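OBCA, Oxalate Biosynthetic Component A (Burkholderia glumae, PDB 4NNC) probably is an enzyme that joins an N-terminal domain of its own family to a TIM-barrel region related to beta-keto acid cleavage enzymes. Local coordinates at residues A[276-281]-A[307-312]. Residues are numbered along the deposited sequence; the frame is centred on the assembly and turned at random.
Sequences LSTSVR and EVASLS. With 2KQ ((3S)-3-[2-[3-[[(2R)-4-[[[(2R,3S,4R,5R)-5-(6-aminopurin-9-yl)-4-oxidanyl-3-phosphonooxy-oxolan-2-yl]methoxy-oxidanyl-phosphoryl]oxy-oxidanyl-phosphoryl]oxy-3,3-dimethyl-2-oxidanyl-butanoyl]amino]propanoylamino]ethylsulfanyl]-3-oxidanyl-butanoic acid), chain D; OXL (oxalate ion), chain C.
Leu276 and Ala309 form a parallel beta bridge, with Leu276 N bonded to Val308 O at 2.9 Å and Ser310 N to Leu276 O at 3.1 Å. Beyond Leu276 the loop no longer pairs backbone to backbone with 308-311, and Ser310 and Thr278 hydroxyls make the links. Ser310 OG, turned between its own backbone N and carbonyl carbon (chi1 65°), accepts the Thr278 N-H at 3.1 Å in an almost straight bond (174°) and donates to 2KQ O55 at 2.7 Å, so one hydroxyl ties the loop to the ligand carboxylate. Thr278 OG1 gives its proton to Ser310 O at 2.8 Å, approaching from above the carbonyl plane, while Thr278 CG2 lies against Ala309 CB. The other carboxylate oxygen, 2KQ O54, takes a bond from Ser277 OG, 2.7 Å away; two serines, one from each segment, thus grip the group. Ser277 and Ser279 each head an ST turn, and Ser279 OG also donates to OXL O3 at 2.7 Å. Extended Arg281 makes a weak hydrogen bond from NH1 to OXL O2, which lies at the guanidinium edge, in its plane. A bound cobalt ion lies about 4 Å from the Ser277 side chain. Parallel strands 273-276 and 308-311 thus end in a ligand pocket, as at the C-terminal strand ends of a TIM barrel.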
loop_
_atom_site.group_PDB
_atom_site.type_symbol
_atom_site.label_atom_id
_atom_site.label_comp_id
_atom_site.label_asym_id
_atom_site.label_seq_id
_atom_site.Cartn_x
_atom_site.Cartn_y
_atom_site.Cartn_z
ATOM N N LEU A 276 -13.700 -7.806 2.054
ATOM C CA LEU A 276 -12.614 -8.655 2.532
ATOM C C LEU A 276 -11.815 -9.229 1.374
ATOM O O LEU A 276 -12.392 -9.784 0.434
ATOM C CB LEU A 276 -13.156 -9.785 3.406
ATOM C CG LEU A 276 -13.187 -9.505 4.913
ATOM C CD1 LEU A 276 -13.668 -8.089 5.244
ATOM C CD2 LEU A 276 -14.011 -10.560 5.657
ATOM N N SER A 277 -10.490 -9.076 1.439
ATOM C CA SER A 277 -9.614 -9.695 0.455
ATOM C C SER A 277 -9.643 -11.219 0.586
ATOM O O SER A 277 -9.524 -11.770 1.689
ATOM C CB SER A 277 -8.178 -9.186 0.589
ATOM O OG SER A 277 -7.348 -9.788 -0.390
ATOM N N THR A 278 -9.818 -11.883 -0.553
ATOM C CA THR A 278 -9.746 -13.340 -0.664
ATOM C C THR A 278 -8.458 -13.770 -1.378
ATOM O O THR A 278 -8.271 -14.949 -1.705
ATOM C CB THR A 278 -10.887 -13.855 -1.511
ATOM O OG1 THR A 278 -10.791 -13.246 -2.806
ATOM C CG2 THR A 278 -12.225 -13.488 -0.883
ATOM N N SER A 279 -7.578 -12.809 -1.629
ATOM C CA SER A 279 -6.328 -13.082 -2.332
ATOM C C SER A 279 -5.375 -13.932 -1.498
ATOM O O SER A 279 -5.358 -13.834 -0.271
ATOM C CB SER A 279 -5.644 -11.764 -2.685
ATOM O OG SER A 279 -4.253 -11.887 -2.507
ATOM N N VAL A 280 -4.583 -14.775 -2.152
ATOM C CA VAL A 280 -3.535 -15.505 -1.436
ATOM C C VAL A 280 -2.154 -15.153 -1.967
ATOM O O VAL A 280 -1.233 -15.974 -1.910
ATOM C CB VAL A 280 -3.730 -17.026 -1.477
ATOM C CG1 VAL A 280 -4.940 -17.423 -0.634
ATOM C CG2 VAL A 280 -3.851 -17.511 -2.936
ATOM N N ARG A 281 -2.032 -13.925 -2.479
ATOM C CA ARG A 281 -0.757 -13.356 -2.901
ATOM C C ARG A 281 0.313 -13.644 -1.854
ATOM O O ARG A 281 0.102 -13.400 -0.660
ATOM C CB ARG A 281 -0.883 -11.843 -3.115
ATOM C CG ARG A 281 0.406 -11.193 -3.610
ATOM C CD ARG A 281 0.264 -9.694 -3.838
ATOM N NE ARG A 281 1.378 -9.183 -4.640
ATOM C CZ ARG A 281 1.370 -8.024 -5.295
ATOM N NH1 ARG A 281 0.311 -7.219 -5.242
ATOM N NH2 ARG A 281 2.428 -7.667 -6.005
ATOM N N GLU A 307 -20.176 -7.525 3.709
ATOM C CA GLU A 307 -20.966 -7.025 2.590
ATOM C C GLU A 307 -20.342 -7.404 1.251
ATOM O O GLU A 307 -21.047 -7.831 0.334
ATOM C CB GLU A 307 -21.121 -5.497 2.667
ATOM C CG GLU A 307 -22.086 -4.993 3.741
ATOM C CD GLU A 307 -21.493 -5.013 5.137
ATOM O OE1 GLU A 307 -20.258 -5.232 5.289
ATOM O OE2 GLU A 307 -22.274 -4.805 6.091
ATOM N N VAL A 308 -19.021 -7.231 1.153
ATOM C CA VAL A 308 -18.281 -7.375 -0.105
ATOM C C VAL A 308 -17.029 -8.262 0.073
ATOM O O VAL A 308 -16.451 -8.329 1.168
ATOM C CB VAL A 308 -17.908 -5.963 -0.678
ATOM C CG1 VAL A 308 -17.090 -6.057 -1.973
ATOM C CG2 VAL A 308 -19.167 -5.142 -0.943
ATOM N N ALA A 309 -16.635 -8.970 -0.990
ATOM C CA ALA A 309 -15.362 -9.677 -1.017
ATOM C C ALA A 309 -14.756 -9.663 -2.430
ATOM O O ALA A 309 -15.469 -9.715 -3.433
ATOM C CB ALA A 309 -15.524 -11.093 -0.518
ATOM N N SER A 310 -13.433 -9.615 -2.508
ATOM C CA SER A 310 -12.783 -9.566 -3.808
ATOM C C SER A 310 -12.940 -10.883 -4.545
ATOM O O SER A 310 -12.995 -11.966 -3.936
ATOM C CB SER A 310 -11.300 -9.161 -3.694
ATOM O OG SER A 310 -10.532 -10.122 -2.993
ATOM N N LEU A 311 -13.040 -10.777 -5.865
ATOM C CA LEU A 311 -13.151 -11.938 -6.724
ATOM C C LEU A 311 -12.478 -11.624 -8.067
ATOM O O LEU A 311 -12.829 -10.648 -8.739
ATOM C CB LEU A 311 -14.625 -12.339 -6.911
ATOM C CG LEU A 311 -14.878 -13.686 -7.614
ATOM C CD1 LEU A 311 -16.155 -14.362 -7.115
ATOM C CD2 LEU A 311 -14.936 -13.514 -9.127
ATOM N N SER A 312 -11.511 -12.462 -8.430
ATOM C CA SER A 312 -10.738 -12.307 -9.648
ATOM C C SER A 312 -10.941 -13.532 -10.552
ATOM O O SER A 312 -10.373 -14.588 -10.288
ATOM C CB SER A 312 -9.262 -12.166 -9.290
ATOM O OG SER A 312 -9.056 -11.023 -8.475
HETATM C C01 2KQ D . 4.432 -1.482 -2.253
HETATM C C02 2KQ D . 3.775 -0.113 -2.489
HETATM C C03 2KQ D . 2.390 -0.023 -1.676
HETATM C C04 2KQ D . 4.755 0.972 -2.026
HETATM O O05 2KQ D . 4.162 2.229 -2.258
HETATM P P06 2KQ D . 5.066 3.523 -2.480
HETATM O O07 2KQ D . 4.244 4.750 -2.129
HETATM O O08 2KQ D . 6.291 3.485 -1.581
HETATM O O09 2KQ D . 5.474 3.584 -4.016
HETATM P P10 2KQ D . 6.765 2.937 -4.720
HETATM O O11 2KQ D . 6.589 2.943 -6.213
HETATM O O12 2KQ D . 6.916 1.505 -4.266
HETATM O O13 2KQ D . 8.082 3.768 -4.329
HETATM C C14 2KQ D . 9.372 3.301 -4.757
HETATM C C15 2KQ D . 10.376 4.364 -4.617
HETATM O O16 2KQ D . 9.890 5.644 -5.192
HETATM C C17 2KQ D . 9.794 6.598 -4.125
HETATM N N18 2KQ D . 8.582 7.322 -4.296
HETATM C C19 2KQ D . 7.338 6.925 -3.973
HETATM N N20 2KQ D . 6.460 7.895 -4.313
HETATM C C21 2KQ D . 7.148 8.928 -4.867
HETATM C C22 2KQ D . 6.790 10.183 -5.398
HETATM N N23 2KQ D . 5.398 10.612 -5.434
HETATM N N24 2KQ D . 7.760 10.983 -5.878
HETATM C C25 2KQ D . 9.056 10.584 -5.860
HETATM N N26 2KQ D . 9.433 9.401 -5.354
HETATM C C27 2KQ D . 8.488 8.561 -4.857
HETATM C C28 2KQ D . 9.866 5.843 -2.861
HETATM O O29 2KQ D . 10.518 6.596 -1.837
HETATM C C30 2KQ D . 10.685 4.663 -3.184
HETATM O O31 2KQ D . 12.083 4.990 -3.036
HETATM P P32 2KQ D . 13.235 3.904 -3.463
HETATM O O33 2KQ D . 13.220 3.650 -4.977
HETATM O O34 2KQ D . 14.604 4.403 -3.043
HETATM O O35 2KQ D . 12.950 2.610 -2.748
HETATM C C36 2KQ D . 3.595 0.105 -4.027
HETATM O O37 2KQ D . 4.823 0.046 -4.620
HETATM C C38 2KQ D . 2.682 -0.913 -4.731
HETATM O O39 2KQ D . 3.018 -2.076 -4.933
HETATM N N40 2KQ D . 1.389 -0.455 -5.218
HETATM C C41 2KQ D . 0.581 -1.410 -5.901
HETATM C C42 2KQ D . -0.390 -2.086 -4.941
HETATM C C43 2KQ D . -1.322 -3.119 -5.614
HETATM O O44 2KQ D . -0.877 -4.019 -6.329
HETATM N N45 2KQ D . -2.737 -2.988 -5.403
HETATM C C46 2KQ D . -3.582 -3.955 -6.041
HETATM C C47 2KQ D . -4.495 -4.603 -5.024
HETATM S S48 2KQ D . -5.796 -5.544 -5.807
HETATM C C49 2KQ D . -6.973 -6.055 -4.572
HETATM C C50 2KQ D . -8.151 -5.270 -4.814
HETATM O O51 2KQ D . -6.517 -5.747 -3.271
HETATM C C52 2KQ D . -7.389 -7.545 -4.776
HETATM C C53 2KQ D . -7.565 -8.418 -3.571
HETATM O O54 2KQ D . -7.344 -7.980 -2.403
HETATM O O55 2KQ D . -7.947 -9.605 -3.747
HETATM C C1 OXL C . -3.435 -9.009 -4.152
HETATM C C2 OXL C . -3.510 -7.540 -4.063
HETATM O O1 OXL C . -3.807 -9.609 -5.197
HETATM O O2 OXL C . -2.810 -6.825 -4.836
HETATM O O3 OXL C . -3.007 -9.626 -3.143
HETATM O O4 OXL C . -4.266 -7.036 -3.176
#